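Long-range contacts in fructosamine deglycase FrlB (Bacillus subtilis, PDB 3EUA), which catalyses the conversion of a range of fructosamine 6-phosphates to glucose 6-phosphate and a free amino acid: residues Ile25-Val31 and Lys75-Cys81; Tyr45-Arg49 and Leu252-Arg256; Leu103-Phe109 and Ala119-Tyr125; Tyr211-Ile215 and Leu303-Ala307; Met219-His223 and Leu310-Arg314. All blocks are in the same frame, centred on the assembly; numbering follows the deposited sequence.

A protein built from two SIS domains illustrates how long-range contacts divide between building each domain and joining the two. From the N terminus, contact 1 comes first, pairing strands 27-32 and 76-82 across 43 intervening residues. Contact 3 follows in series, closing a short loop at the edge of the same sheet, where strand 76-82 borders 103-108. Contact 2 opens within the loop of contact 1 but closes only in the second domain, so it crosses contact 1, encloses contact 3 and crosses contacts 4 and 5; Phe47 of its helix packs on Val28 and Phe30. Contacts 4 and 5 cross each other, tying helix 205-220 to helix 288-313 at two successive levels.

Contact 1 of 5, residues Ile25-Val31 and Lys75-Cys81; sequences IDHVFFV and KSLVILC
Two extended strands, 27-31 and 76-81, run parallel with their axes 4.7 Å apart at closest and 19° between directions. His27 pairs with Ser76, Val28 with Leu77, Phe29 with Val78 and Phe30 with Ile79. Just before the strands Asp26 N bonds to Lys75 O (2.8 Å); the ladder then runs Leu77 N to His27 O (2.9 Å), Phe29 N to Leu77 O (2.8 Å), Ile79 N to Phe29 O (2.9 Å) and Val31 N to Ile79 O (2.9 Å). These are adjacent inner strands of the five-stranded parallel sheet of the first SIS domain, a Rossmann-like alpha-beta-alpha sandwich, so both faces must be filled. On one, Val28 (t) meets Leu77 (t) and Ile79 (m), while the Phe30 ring, at chi1 m, brings CE1 to 3.8 Å from Ile79 CD1; helix 137-153 covers this face. On the other, Val78 is the bump between Phe29 (CB to Val78 CG2, 3.9 Å) and Val31 (CG2 to Val78 CG1, 3.7 Å), and the Phe29 ring edge reaches Ser76 OG (CE2 to OG, 3.5 Å), itself hydrogen-bonded to Gly73 N. There, Val31, Val78 and Leu80 pack against helix 88-99.

Contact 2 of 5, residues Tyr45-Arg49 and Leu252-Arg256; sequences YVFDR and LDETR
A helical turn, Tyr45-Arg49, faces a loop, Leu252-Arg256, that leads into helix 256-269. The backbones stay well apart, with CA atoms 9.5 Å from Tyr45 to Asp253 and 9.7 Å from Arg49 to Glu254, so side chains bridge the gap. Tyr45 (chi1 t, chi2 90°) extends its hydroxyl across it, and OH donates to Glu254 OE1 at 2.5 Å. The same OH lies 3.6 Å from Asp253 CB and 3.8 Å from Thr255 CG2. Glu254 folds its carboxylate round with chi1 m and chi2 p. Glu254 OE2 accepts a hydrogen bond from a water at 2.6 Å, and that water accepts from Arg49 NH1 at 3.1 Å; the direct salt bridge from NH1 to OE2 is long, 3.9 Å. Arg49 has its strongest partner in the second subunit, where NH2 donates to the carbonyl of Asn68. Within the loop, a type I turn from Asp253 to Arg256, Asp253 OD1 accepts a capping bond from Thr255 N (2.8 Å), in the turn that leads into the helix, and a further hydrogen bond from Thr255 OG1 (2.6 Å), while OD2 is taken by Ala203 N. The contact lies beside the interface with the second subunit. Phenol and water thus satisfy both Glu254 oxygens, and Arg49 adds only a long ionic partner, which implies a largely buried polar junction between the two SIS domains, with one water bridging Arg49 and Glu254.

Contact 3 of 5, residues Leu103-Phe109 and Ala119-Tyr125; sequences LTIAMTF and AQYVAQY
This is a parallel strand pairing at one edge of the five-stranded sheet of the first SIS domain, joining the two strands of a beta-alpha-beta unit whose crossover is the short helix 114-118. Strands 103-108 and 121-124 approach to 4.6 Å with 23° between directions, in the register Ile105-Tyr121, Ala106-Val122, Met107-Ala123 and Thr108-Gln124. Backbone bonds alternate along the ladder: Tyr121 N to Thr104 O (3.0 Å), Ala106 N to Tyr121 O (2.9 Å), Ala123 N to Ala106 O (2.9 Å), Thr108 N to Ala123 O (3.3 Å) and Tyr125 N to Thr108 O (3.2 Å). Just ahead of strand 121-124, Gln120 N donates to OG1 of Thr104 (chi1 p) at 2.9 Å, and OG1 shares a water with Gln120 OE1. Small residues allow close packing where the chain returns from the helix, with Ala106 CB 3.3 Å from Ala119 CB. On the face bearing Ile105 and Met107, Ile105 CG1 lies 4.0 Å from Tyr121 CB; selenomethionine Met107 puts CE 4.0 Å from Tyr125 CD2, the tyrosine at chi1 p. Leu103 CD1 meets the Tyr121 ring edge at CE1, 3.5 Å away. Around the pair, strand 76-82 continues the sheet beyond 103-108, helix 137-153 covers Ile105, Met107 and Tyr125, and helix 11-20 receives Leu103 and Ala123, with Tyr121 OH hydrogen-bonded to Asp19.

Contact 4 of 5, residues Tyr211-Ile215 and Leu303-Ala307; sequences YSICI and LRSYA
Tyr211 turns one ring face to Leu303, whose CD2 sits 4.1 Å from the ring centroid and only 15° off the normal, a CH-pi contact over the face. With chi1 t the phenol reaches the backbone of the facing helix: CE1 is 3.3 Å from Leu303 O, and OH makes a weak hydrogen bond to that same O at 3.4 Å, a carbonyl already accepting from Ala307 N at 2.9 Å. One turn on, Ile215 (m, m) packs CG2 on Ala307 CB at 3.5 Å, the small alanine letting the CA atoms come within 6.7 Å, and its CD1 lies over one face of the Arg304 guanidinium, 3.9 Å from NH2. Segment 211-215, which contains a wider pi-type turn, and segment 303-307 are both helical; their axes come no nearer than 12.0 Å, at a crossing angle of -44°. Leu303 also touches strands 246-250 and 273-277, and Tyr211 touches Ile247. Such helix-on-helix packing against a parallel sheet is typical of the alpha-beta-alpha sandwich of an SIS domain, here the second.

Contact 5 of 5, residues Met219-His223 and Leu310-Arg314; sequences MQWIH and LAEER
Folded side chains join the end of helix 205-220 to the end of helix 288-313. Gln220 sits where its helix is only weakly bonded, its CA 7.0 Å from that of Ala311. Its chi1 and chi2 are both m, folding the amide back so that NE2 donates to Met219 O (2.7 Å) as well as to His316 O and lies 3.5 Å from Ala311 CB. OE1 is thus left facing Arg314. The arginine runs out with chi1 m and chi2 t, then bends at chi3 p, and its NH1 donates to Gln220 OE1 at 3.0 Å and, weakly, to Gln220 O at 3.0 Å. Ile222, chi1 m and chi2 t, brings CD1 over one face of that guanidinium, 3.6 Å from Arg314 NE, and 4.1 Å from Leu310 CD2. Between Gln220 and Ile222, Trp221 leaves the helix with positive phi (55°), its side chain leading away to Glu238 of the second subunit. Leu310, at chi1 t, also packs on helix 158-190 through Phe186 and His190, and on Leu216 of helix 205-220.

Contact 1 of 5, residues Ile25-Val31 and Lys75-Cys81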
# COMPACT_ATOMS: atom_id res chain seq x y z
N ILE A 25 -3.94 -22.86 11.31
CA ILE A 25 -4.05 -21.46 10.90
C ILE A 25 -3.59 -21.41 9.46
O ILE A 25 -2.50 -21.88 9.14
CB ILE A 25 -3.10 -20.52 11.69
CG1 ILE A 25 -3.39 -20.51 13.20
CG2 ILE A 25 -3.23 -19.13 11.16
CD1 ILE A 25 -4.84 -20.15 13.58
N ASP A 26 -4.40 -20.84 8.57
CA ASP A 26 -4.00 -20.73 7.18
C ASP A 26 -3.89 -19.29 6.69
O ASP A 26 -3.57 -19.06 5.52
CB ASP A 26 -4.94 -21.53 6.27
CG ASP A 26 -6.38 -21.00 6.21
OD1 ASP A 26 -6.68 -19.88 6.64
OD2 ASP A 26 -7.24 -21.75 5.71
N HIS A 27 -4.17 -18.32 7.56
CA HIS A 27 -4.19 -16.91 7.15
C HIS A 27 -3.82 -16.03 8.33
O HIS A 27 -4.36 -16.20 9.41
CB HIS A 27 -5.63 -16.53 6.69
CG HIS A 27 -5.73 -15.43 5.66
ND1 HIS A 27 -6.46 -15.57 4.50
CD2 HIS A 27 -5.20 -14.18 5.62
CE1 HIS A 27 -6.39 -14.45 3.80
NE2 HIS A 27 -5.62 -13.59 4.46
N VAL A 28 -2.90 -15.07 8.11
CA VAL A 28 -2.56 -14.08 9.12
C VAL A 28 -3.05 -12.70 8.61
O VAL A 28 -2.88 -12.38 7.43
CB VAL A 28 -1.05 -14.01 9.41
CG1 VAL A 28 -0.80 -12.95 10.46
CG2 VAL A 28 -0.55 -15.34 9.95
N PHE A 29 -3.71 -11.92 9.47
CA PHE A 29 -4.15 -10.56 9.15
C PHE A 29 -3.46 -9.59 10.08
O PHE A 29 -3.53 -9.78 11.26
CB PHE A 29 -5.68 -10.40 9.28
CG PHE A 29 -6.48 -11.17 8.27
CD1 PHE A 29 -6.78 -10.63 7.03
CD2 PHE A 29 -6.91 -12.46 8.53
CE1 PHE A 29 -7.49 -11.37 6.06
CE2 PHE A 29 -7.64 -13.17 7.58
CZ PHE A 29 -7.94 -12.62 6.36
N PHE A 30 -2.73 -8.61 9.54
CA PHE A 30 -2.06 -7.55 10.29
C PHE A 30 -3.00 -6.34 10.28
O PHE A 30 -3.18 -5.70 9.25
CB PHE A 30 -0.75 -7.21 9.63
CG PHE A 30 0.22 -8.33 9.66
CD1 PHE A 30 0.89 -8.65 10.86
CD2 PHE A 30 0.49 -9.07 8.51
CE1 PHE A 30 1.83 -9.69 10.88
CE2 PHE A 30 1.38 -10.10 8.53
CZ PHE A 30 2.07 -10.40 9.72
N VAL A 31 -3.61 -6.04 11.41
CA VAL A 31 -4.64 -5.00 11.48
C VAL A 31 -4.40 -3.93 12.52
O VAL A 31 -4.34 -4.20 13.74
CB VAL A 31 -6.02 -5.66 11.74
CG1 VAL A 31 -7.14 -4.66 11.65
CG2 VAL A 31 -6.29 -6.81 10.76
N LYS A 75 -9.80 -20.35 10.88
CA LYS A 75 -8.41 -20.71 10.61
C LYS A 75 -7.56 -19.45 10.44
O LYS A 75 -6.45 -19.53 9.92
CB LYS A 75 -8.32 -21.57 9.37
CG LYS A 75 -9.04 -22.91 9.52
CD LYS A 75 -9.11 -23.61 8.20
CE LYS A 75 -9.74 -24.96 8.34
NZ LYS A 75 -9.72 -25.61 7.00
N SER A 76 -8.06 -18.30 10.91
CA SER A 76 -7.33 -17.03 10.82
C SER A 76 -6.70 -16.62 12.14
O SER A 76 -7.27 -16.86 13.18
CB SER A 76 -8.28 -15.88 10.40
OG SER A 76 -8.88 -16.06 9.12
N LEU A 77 -5.54 -15.97 12.04
CA LEU A 77 -4.85 -15.35 13.15
C LEU A 77 -4.88 -13.87 12.81
O LEU A 77 -4.49 -13.49 11.67
CB LEU A 77 -3.40 -15.78 13.18
CG LEU A 77 -2.48 -15.10 14.19
CD1 LEU A 77 -3.03 -15.27 15.58
CD2 LEU A 77 -1.04 -15.66 14.05
N VAL A 78 -5.34 -13.02 13.73
CA VAL A 78 -5.38 -11.58 13.49
C VAL A 78 -4.48 -10.93 14.55
O VAL A 78 -4.67 -11.14 15.73
CB VAL A 78 -6.81 -11.04 13.47
CG1 VAL A 78 -6.83 -9.54 13.23
CG2 VAL A 78 -7.64 -11.75 12.38
N ILE A 79 -3.49 -10.18 14.11
CA ILE A 79 -2.57 -9.52 14.99
C ILE A 79 -2.91 -8.04 14.93
O ILE A 79 -2.89 -7.45 13.84
CB ILE A 79 -1.10 -9.72 14.56
CG1 ILE A 79 -0.71 -11.19 14.58
CG2 ILE A 79 -0.16 -8.92 15.49
CD1 ILE A 79 0.65 -11.48 14.01
N LEU A 80 -3.27 -7.47 16.09
CA LEU A 80 -3.65 -6.07 16.18
C LEU A 80 -2.69 -5.28 17.08
O LEU A 80 -2.02 -5.84 17.96
CB LEU A 80 -5.10 -5.91 16.66
CG LEU A 80 -6.13 -6.74 15.89
CD1 LEU A 80 -6.57 -8.00 16.69
CD2 LEU A 80 -7.31 -5.88 15.54
N CYS A 81 -2.63 -3.97 16.86
CA CYS A 81 -1.79 -3.12 17.67
C CYS A 81 -2.42 -1.74 17.83
O CYS A 81 -2.95 -1.18 16.88
CB CYS A 81 -0.41 -2.99 17.05
SG CYS A 81 0.69 -2.02 18.09

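Contact 2 of 5, residues Tyr45-Arg49 and Leu252-Arg256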
# COMPACT_ATOMS: atom_id res chain seq x y z
N TYR A 45 6.52 -8.58 5.07
CA TYR A 45 7.67 -8.98 4.27
C TYR A 45 8.24 -10.32 4.76
O TYR A 45 8.51 -11.19 3.95
CB TYR A 45 8.74 -7.91 4.32
CG TYR A 45 9.86 -8.14 3.39
CD1 TYR A 45 9.83 -7.64 2.09
CD2 TYR A 45 10.99 -8.83 3.80
CE1 TYR A 45 10.90 -7.84 1.22
CE2 TYR A 45 12.03 -9.02 2.97
CZ TYR A 45 11.99 -8.53 1.67
OH TYR A 45 13.07 -8.76 0.83
N VAL A 46 8.38 -10.48 6.10
CA VAL A 46 8.85 -11.73 6.69
C VAL A 46 7.95 -12.88 6.26
O VAL A 46 8.43 -13.90 5.76
CB VAL A 46 8.93 -11.64 8.26
CG1 VAL A 46 9.21 -13.00 8.90
CG2 VAL A 46 10.03 -10.65 8.68
N PHE A 47 6.65 -12.74 6.44
CA PHE A 47 5.74 -13.79 6.00
C PHE A 47 5.87 -14.11 4.53
O PHE A 47 5.85 -15.28 4.15
CB PHE A 47 4.26 -13.46 6.32
CG PHE A 47 3.78 -14.11 7.56
CD1 PHE A 47 4.06 -13.59 8.80
CD2 PHE A 47 3.07 -15.31 7.48
CE1 PHE A 47 3.62 -14.23 9.96
CE2 PHE A 47 2.63 -15.94 8.62
CZ PHE A 47 2.93 -15.40 9.86
N ASP A 48 6.02 -13.09 3.69
CA ASP A 48 6.18 -13.34 2.24
C ASP A 48 7.42 -14.14 1.90
O ASP A 48 7.39 -14.98 1.02
CB ASP A 48 6.15 -12.03 1.42
CG ASP A 48 4.76 -11.43 1.31
OD1 ASP A 48 3.75 -12.12 1.61
OD2 ASP A 48 4.67 -10.26 0.90
N ARG A 49 8.51 -13.89 2.62
CA ARG A 49 9.78 -14.61 2.39
C ARG A 49 9.91 -15.95 3.13
O ARG A 49 10.68 -16.82 2.70
CB ARG A 49 10.93 -13.71 2.84
CG ARG A 49 11.21 -12.54 1.93
CD ARG A 49 12.26 -12.86 0.87
NE ARG A 49 11.99 -14.06 0.10
CZ ARG A 49 12.64 -15.22 0.16
NH1 ARG A 49 13.68 -15.43 0.96
NH2 ARG A 49 12.26 -16.20 -0.65
N LEU A 252 18.74 -3.67 4.18
CA LEU A 252 19.61 -4.83 3.97
C LEU A 252 18.82 -6.06 3.48
O LEU A 252 19.31 -7.22 3.52
CB LEU A 252 20.33 -5.18 5.29
CG LEU A 252 21.26 -4.12 5.90
CD1 LEU A 252 21.74 -4.53 7.27
CD2 LEU A 252 22.46 -3.83 4.97
N ASP A 253 17.61 -5.83 3.02
CA ASP A 253 16.79 -6.94 2.53
C ASP A 253 17.06 -7.15 1.03
O ASP A 253 17.89 -6.46 0.40
CB ASP A 253 15.27 -6.83 2.92
CG ASP A 253 14.48 -5.71 2.20
OD1 ASP A 253 14.84 -5.28 1.08
OD2 ASP A 253 13.45 -5.27 2.78
N GLU A 254 16.35 -8.11 0.48
CA GLU A 254 16.48 -8.48 -0.90
C GLU A 254 16.15 -7.37 -1.89
O GLU A 254 16.57 -7.45 -3.02
CB GLU A 254 15.59 -9.70 -1.22
CG GLU A 254 15.92 -11.04 -0.56
CD GLU A 254 15.59 -11.14 0.93
OE1 GLU A 254 15.08 -10.16 1.51
OE2 GLU A 254 15.86 -12.22 1.51
N THR A 255 15.39 -6.36 -1.46
CA THR A 255 14.96 -5.27 -2.31
C THR A 255 15.89 -4.07 -2.31
O THR A 255 15.63 -3.10 -3.01
CB THR A 255 13.52 -4.80 -1.95
OG1 THR A 255 13.52 -3.97 -0.77
CG2 THR A 255 12.60 -6.00 -1.73
N ARG A 256 17.00 -4.14 -1.58
CA ARG A 256 17.96 -3.05 -1.57
C ARG A 256 18.35 -2.56 -3.00
O ARG A 256 18.53 -1.34 -3.19
CB ARG A 256 19.21 -3.46 -0.81
CG ARG A 256 20.26 -2.38 -0.75
CD ARG A 256 21.49 -2.93 -0.14
NE ARG A 256 22.56 -1.96 -0.20
CZ ARG A 256 22.74 -0.98 0.67
NH1 ARG A 256 21.95 -0.82 1.75
NH2 ARG A 256 23.78 -0.18 0.49
O HOH W 1 14.82 -13.80 3.36

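Contact 3 of 5, residues Leu103-Phe109 and Ala119-Tyr125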
# COMPACT_ATOMS: atom_id res chain seq x y z
N LEU A 103 -8.48 -16.30 15.79
CA LEU A 103 -7.59 -16.23 16.93
C LEU A 103 -7.05 -14.80 16.90
O LEU A 103 -6.55 -14.35 15.86
CB LEU A 103 -6.45 -17.24 16.79
CG LEU A 103 -5.34 -17.25 17.84
CD1 LEU A 103 -5.90 -17.55 19.23
CD2 LEU A 103 -4.29 -18.27 17.42
N THR A 104 -7.18 -14.08 18.01
CA THR A 104 -6.75 -12.69 18.07
C THR A 104 -5.71 -12.42 19.13
O THR A 104 -5.83 -12.88 20.26
CB THR A 104 -7.95 -11.73 18.35
OG1 THR A 104 -8.65 -12.13 19.52
CG2 THR A 104 -8.90 -11.71 17.18
N ILE A 105 -4.69 -11.66 18.74
CA ILE A 105 -3.66 -11.25 19.66
C ILE A 105 -3.45 -9.76 19.45
O ILE A 105 -3.24 -9.32 18.33
CB ILE A 105 -2.36 -12.03 19.46
CG1 ILE A 105 -1.32 -11.52 20.47
CG2 ILE A 105 -1.88 -11.89 18.00
CD1 ILE A 105 -0.13 -12.44 20.74
N ALA A 106 -3.54 -8.99 20.53
CA ALA A 106 -3.37 -7.57 20.48
C ALA A 106 -2.13 -7.14 21.23
O ALA A 106 -1.85 -7.66 22.31
CB ALA A 106 -4.62 -6.89 21.10
N MSE A 107 -1.38 -6.22 20.61
CA MSE A 107 -0.24 -5.60 21.22
C MSE A 107 -0.69 -4.21 21.68
O MSE A 107 -1.46 -3.55 20.98
CB MSE A 107 0.87 -5.45 20.23
CG MSE A 107 1.33 -6.73 19.63
SE MSE A 107 2.72 -6.33 18.33
CE MSE A 107 3.80 -5.58 19.45
N THR A 108 -0.24 -3.78 22.86
CA THR A 108 -0.58 -2.48 23.34
C THR A 108 0.40 -2.07 24.44
O THR A 108 1.14 -2.89 24.97
CB THR A 108 -2.03 -2.50 23.86
OG1 THR A 108 -2.42 -1.18 24.23
CG2 THR A 108 -2.20 -3.50 25.06
N PHE A 109 0.41 -0.78 24.76
CA PHE A 109 1.21 -0.27 25.86
C PHE A 109 0.33 -0.28 27.13
O PHE A 109 0.85 -0.23 28.24
CB PHE A 109 1.68 1.15 25.49
CG PHE A 109 2.55 1.81 26.51
CD1 PHE A 109 3.78 1.29 26.82
CD2 PHE A 109 2.16 3.02 27.11
CE1 PHE A 109 4.60 1.91 27.76
CE2 PHE A 109 2.96 3.65 28.02
CZ PHE A 109 4.20 3.09 28.35
N ALA A 119 -9.44 -8.52 22.66
CA ALA A 119 -8.53 -9.53 22.12
C ALA A 119 -8.43 -10.73 23.02
O ALA A 119 -8.48 -10.61 24.23
CB ALA A 119 -7.13 -8.94 21.86
N GLN A 120 -8.26 -11.91 22.42
CA GLN A 120 -8.15 -13.15 23.17
C GLN A 120 -6.82 -13.23 23.91
O GLN A 120 -6.77 -13.68 25.05
CB GLN A 120 -8.40 -14.37 22.24
CG GLN A 120 -8.37 -15.72 22.95
CD GLN A 120 -8.68 -16.91 22.06
OE1 GLN A 120 -9.15 -16.77 20.93
NE2 GLN A 120 -8.45 -18.10 22.59
N TYR A 121 -5.75 -12.81 23.25
CA TYR A 121 -4.41 -12.77 23.82
C TYR A 121 -3.91 -11.33 23.76
O TYR A 121 -4.20 -10.61 22.81
CB TYR A 121 -3.46 -13.69 23.05
CG TYR A 121 -3.73 -15.17 23.23
CD1 TYR A 121 -4.62 -15.84 22.40
CD2 TYR A 121 -3.10 -15.89 24.25
CE1 TYR A 121 -4.86 -17.17 22.56
CE2 TYR A 121 -3.36 -17.24 24.44
CZ TYR A 121 -4.24 -17.86 23.57
OH TYR A 121 -4.52 -19.19 23.71
N VAL A 122 -3.16 -10.92 24.78
CA VAL A 122 -2.61 -9.58 24.87
C VAL A 122 -1.13 -9.64 25.17
O VAL A 122 -0.72 -10.35 26.06
CB VAL A 122 -3.28 -8.77 25.99
CG1 VAL A 122 -2.62 -7.37 26.10
CG2 VAL A 122 -4.79 -8.63 25.74
N ALA A 123 -0.34 -8.89 24.41
CA ALA A 123 1.09 -8.82 24.60
C ALA A 123 1.46 -7.35 24.74
O ALA A 123 1.22 -6.56 23.85
CB ALA A 123 1.78 -9.44 23.40
N GLN A 124 2.03 -6.97 25.84
CA GLN A 124 2.37 -5.59 25.97
C GLN A 124 3.76 -5.38 25.45
O GLN A 124 4.53 -6.33 25.26
CB GLN A 124 2.38 -5.17 27.41
CG GLN A 124 1.14 -5.43 28.21
CD GLN A 124 1.47 -5.16 29.67
OE1 GLN A 124 2.13 -4.16 29.99
NE2 GLN A 124 1.06 -6.05 30.54
N TYR A 125 4.10 -4.12 25.24
CA TYR A 125 5.44 -3.77 24.82
C TYR A 125 5.88 -2.58 25.64
O TYR A 125 5.03 -1.89 26.23
CB TYR A 125 5.46 -3.48 23.32
CG TYR A 125 4.59 -2.34 22.78
CD1 TYR A 125 5.01 -1.01 22.87
CD2 TYR A 125 3.42 -2.60 22.10
CE1 TYR A 125 4.26 0.01 22.37
CE2 TYR A 125 2.64 -1.57 21.56
CZ TYR A 125 3.06 -0.27 21.68
OH TYR A 125 2.32 0.75 21.15
O HOH W 2 -9.58 -14.79 19.16

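Contact 4 of 5, residues Tyr211-Ile215 and Leu303-Ala307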
# COMPACT_ATOMS: atom_id res chain seq x y z
N TYR A 211 7.14 7.64 8.71
CA TYR A 211 7.79 8.96 8.83
C TYR A 211 6.97 10.00 8.12
O TYR A 211 6.84 11.14 8.60
CB TYR A 211 9.19 8.98 8.27
CG TYR A 211 10.08 10.01 8.91
CD1 TYR A 211 10.60 9.79 10.16
CD2 TYR A 211 10.41 11.17 8.27
CE1 TYR A 211 11.40 10.71 10.79
CE2 TYR A 211 11.25 12.11 8.89
CZ TYR A 211 11.74 11.86 10.14
OH TYR A 211 12.55 12.75 10.78
N SER A 212 6.43 9.64 6.96
CA SER A 212 5.62 10.57 6.19
C SER A 212 4.31 10.95 6.86
O SER A 212 4.02 12.14 7.08
CB SER A 212 5.29 10.02 4.78
OG SER A 212 6.45 9.99 3.94
N ILE A 213 3.53 9.94 7.23
CA ILE A 213 2.20 10.22 7.77
C ILE A 213 2.14 10.63 9.24
O ILE A 213 1.30 11.44 9.60
CB ILE A 213 1.20 9.07 7.47
CG1 ILE A 213 1.61 7.78 8.19
CG2 ILE A 213 1.02 8.91 5.94
CD1 ILE A 213 0.41 6.93 8.57
N CYS A 214 3.07 10.11 10.05
CA CYS A 214 3.17 10.38 11.48
C CYS A 214 4.13 11.50 11.83
O CYS A 214 3.73 12.52 12.34
CB CYS A 214 3.55 9.10 12.21
SG CYS A 214 2.29 7.82 12.01
N ILE A 215 5.41 11.36 11.53
CA ILE A 215 6.32 12.40 11.93
C ILE A 215 6.09 13.70 11.17
O ILE A 215 5.86 14.77 11.77
CB ILE A 215 7.81 11.99 11.78
CG1 ILE A 215 8.15 10.78 12.68
CG2 ILE A 215 8.70 13.21 12.04
CD1 ILE A 215 8.16 11.06 14.20
N LEU A 303 15.73 7.61 12.51
CA LEU A 303 14.78 8.62 12.03
C LEU A 303 14.09 9.35 13.18
O LEU A 303 13.81 10.53 13.07
CB LEU A 303 13.75 7.99 11.10
CG LEU A 303 14.19 7.73 9.66
CD1 LEU A 303 13.12 6.95 8.96
CD2 LEU A 303 14.50 9.06 8.93
N ARG A 304 13.87 8.66 14.29
CA ARG A 304 13.28 9.32 15.43
C ARG A 304 14.20 10.42 15.94
O ARG A 304 13.71 11.43 16.40
CB ARG A 304 12.99 8.36 16.58
CG ARG A 304 12.14 8.99 17.71
CD ARG A 304 10.71 8.95 17.32
NE ARG A 304 9.81 9.63 18.24
CZ ARG A 304 8.48 9.53 18.18
NH1 ARG A 304 7.72 10.18 19.05
NH2 ARG A 304 7.88 8.75 17.27
N SER A 305 15.52 10.24 15.89
CA SER A 305 16.44 11.27 16.36
C SER A 305 16.40 12.47 15.41
O SER A 305 16.54 13.62 15.83
CB SER A 305 17.85 10.70 16.53
OG SER A 305 18.42 10.33 15.29
N TYR A 306 16.17 12.20 14.11
CA TYR A 306 16.05 13.25 13.11
C TYR A 306 14.79 14.06 13.41
O TYR A 306 14.82 15.29 13.35
CB TYR A 306 16.00 12.69 11.69
CG TYR A 306 17.33 12.29 11.05
CD1 TYR A 306 18.22 11.42 11.68
CD2 TYR A 306 17.67 12.73 9.76
CE1 TYR A 306 19.41 11.04 11.08
CE2 TYR A 306 18.85 12.36 9.15
CZ TYR A 306 19.72 11.51 9.81
OH TYR A 306 20.91 11.14 9.18
N ALA A 307 13.71 13.36 13.75
CA ALA A 307 12.42 13.99 14.10
C ALA A 307 12.55 14.91 15.31
O ALA A 307 12.03 16.02 15.30
CB ALA A 307 11.36 12.90 14.35

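Contact 5 of 5, residues Met219-His223 and Leu310-Arg314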
# COMPACT_ATOMS: atom_id res chain seq x y z
N MSE A 219 2.79 15.14 13.05
CA MSE A 219 3.54 15.80 14.13
C MSE A 219 4.34 17.04 13.80
O MSE A 219 4.94 17.62 14.69
CB MSE A 219 4.45 14.74 14.75
CG MSE A 219 3.70 13.48 15.20
SE MSE A 219 4.84 12.14 16.12
CE MSE A 219 3.71 10.52 15.98
N GLN A 220 4.35 17.45 12.54
CA GLN A 220 5.07 18.64 12.11
C GLN A 220 4.31 19.48 11.12
O GLN A 220 4.71 20.63 10.87
CB GLN A 220 6.41 18.21 11.46
CG GLN A 220 7.42 17.63 12.43
CD GLN A 220 7.94 18.65 13.41
OE1 GLN A 220 8.74 19.51 13.06
NE2 GLN A 220 7.49 18.57 14.64
N TRP A 221 3.19 18.98 10.61
CA TRP A 221 2.40 19.65 9.58
C TRP A 221 3.26 19.99 8.36
O TRP A 221 3.21 21.09 7.84
CB TRP A 221 1.68 20.90 10.09
CG TRP A 221 0.85 20.69 11.30
CD1 TRP A 221 0.31 19.51 11.74
CD2 TRP A 221 0.31 21.70 12.12
NE1 TRP A 221 -0.46 19.73 12.87
CE2 TRP A 221 -0.47 21.07 13.12
CE3 TRP A 221 0.46 23.10 12.15
CZ2 TRP A 221 -1.12 21.79 14.12
CZ3 TRP A 221 -0.20 23.81 13.15
CH2 TRP A 221 -0.97 23.14 14.12
N ILE A 222 4.08 19.02 7.95
CA ILE A 222 4.93 19.11 6.77
C ILE A 222 4.34 18.13 5.77
O ILE A 222 4.08 16.98 6.13
CB ILE A 222 6.37 18.75 7.10
CG1 ILE A 222 6.96 19.80 8.03
CG2 ILE A 222 7.19 18.68 5.85
CD1 ILE A 222 8.33 19.51 8.51
N HIS A 223 4.12 18.57 4.54
CA HIS A 223 3.58 17.68 3.52
C HIS A 223 4.55 16.56 3.25
O HIS A 223 5.77 16.79 3.22
CB HIS A 223 3.32 18.44 2.22
CG HIS A 223 2.35 19.57 2.37
ND1 HIS A 223 1.02 19.38 2.64
CD2 HIS A 223 2.52 20.91 2.23
CE1 HIS A 223 0.41 20.55 2.72
NE2 HIS A 223 1.30 21.50 2.45
N LEU A 310 14.37 18.09 14.32
CA LEU A 310 13.52 18.87 13.45
C LEU A 310 12.47 19.62 14.27
O LEU A 310 12.28 20.82 14.07
CB LEU A 310 12.86 17.96 12.41
CG LEU A 310 11.98 18.62 11.37
CD1 LEU A 310 12.75 19.64 10.51
CD2 LEU A 310 11.31 17.55 10.47
N ALA A 311 11.81 18.90 15.19
CA ALA A 311 10.76 19.49 16.05
C ALA A 311 11.33 20.68 16.87
O ALA A 311 10.67 21.69 17.04
CB ALA A 311 10.16 18.44 16.95
N GLU A 312 12.54 20.52 17.39
CA GLU A 312 13.21 21.55 18.15
C GLU A 312 13.53 22.74 17.26
O GLU A 312 13.24 23.88 17.63
CB GLU A 312 14.48 20.99 18.79
CG GLU A 312 15.30 22.01 19.59
CD GLU A 312 16.61 21.43 20.15
OE1 GLU A 312 16.83 20.18 20.08
OE2 GLU A 312 17.41 22.26 20.64
N GLU A 313 14.12 22.48 16.09
CA GLU A 313 14.48 23.55 15.14
C GLU A 313 13.27 24.36 14.68
O GLU A 313 13.36 25.56 14.53
CB GLU A 313 15.17 22.98 13.91
CG GLU A 313 15.93 24.00 13.08
CD GLU A 313 17.11 24.59 13.84
OE1 GLU A 313 17.60 23.92 14.77
OE2 GLU A 313 17.57 25.71 13.50
N ARG A 314 12.14 23.68 14.47
CA ARG A 314 10.90 24.32 14.02
C ARG A 314 9.98 24.80 15.14
O ARG A 314 8.88 25.29 14.87
CB ARG A 314 10.11 23.32 13.13
CG ARG A 314 10.89 22.89 11.90
CD ARG A 314 10.12 21.95 10.99
NE ARG A 314 8.99 22.55 10.32
CZ ARG A 314 7.71 22.47 10.68
NH1 ARG A 314 7.31 21.83 11.76
NH2 ARG A 314 6.79 23.06 9.93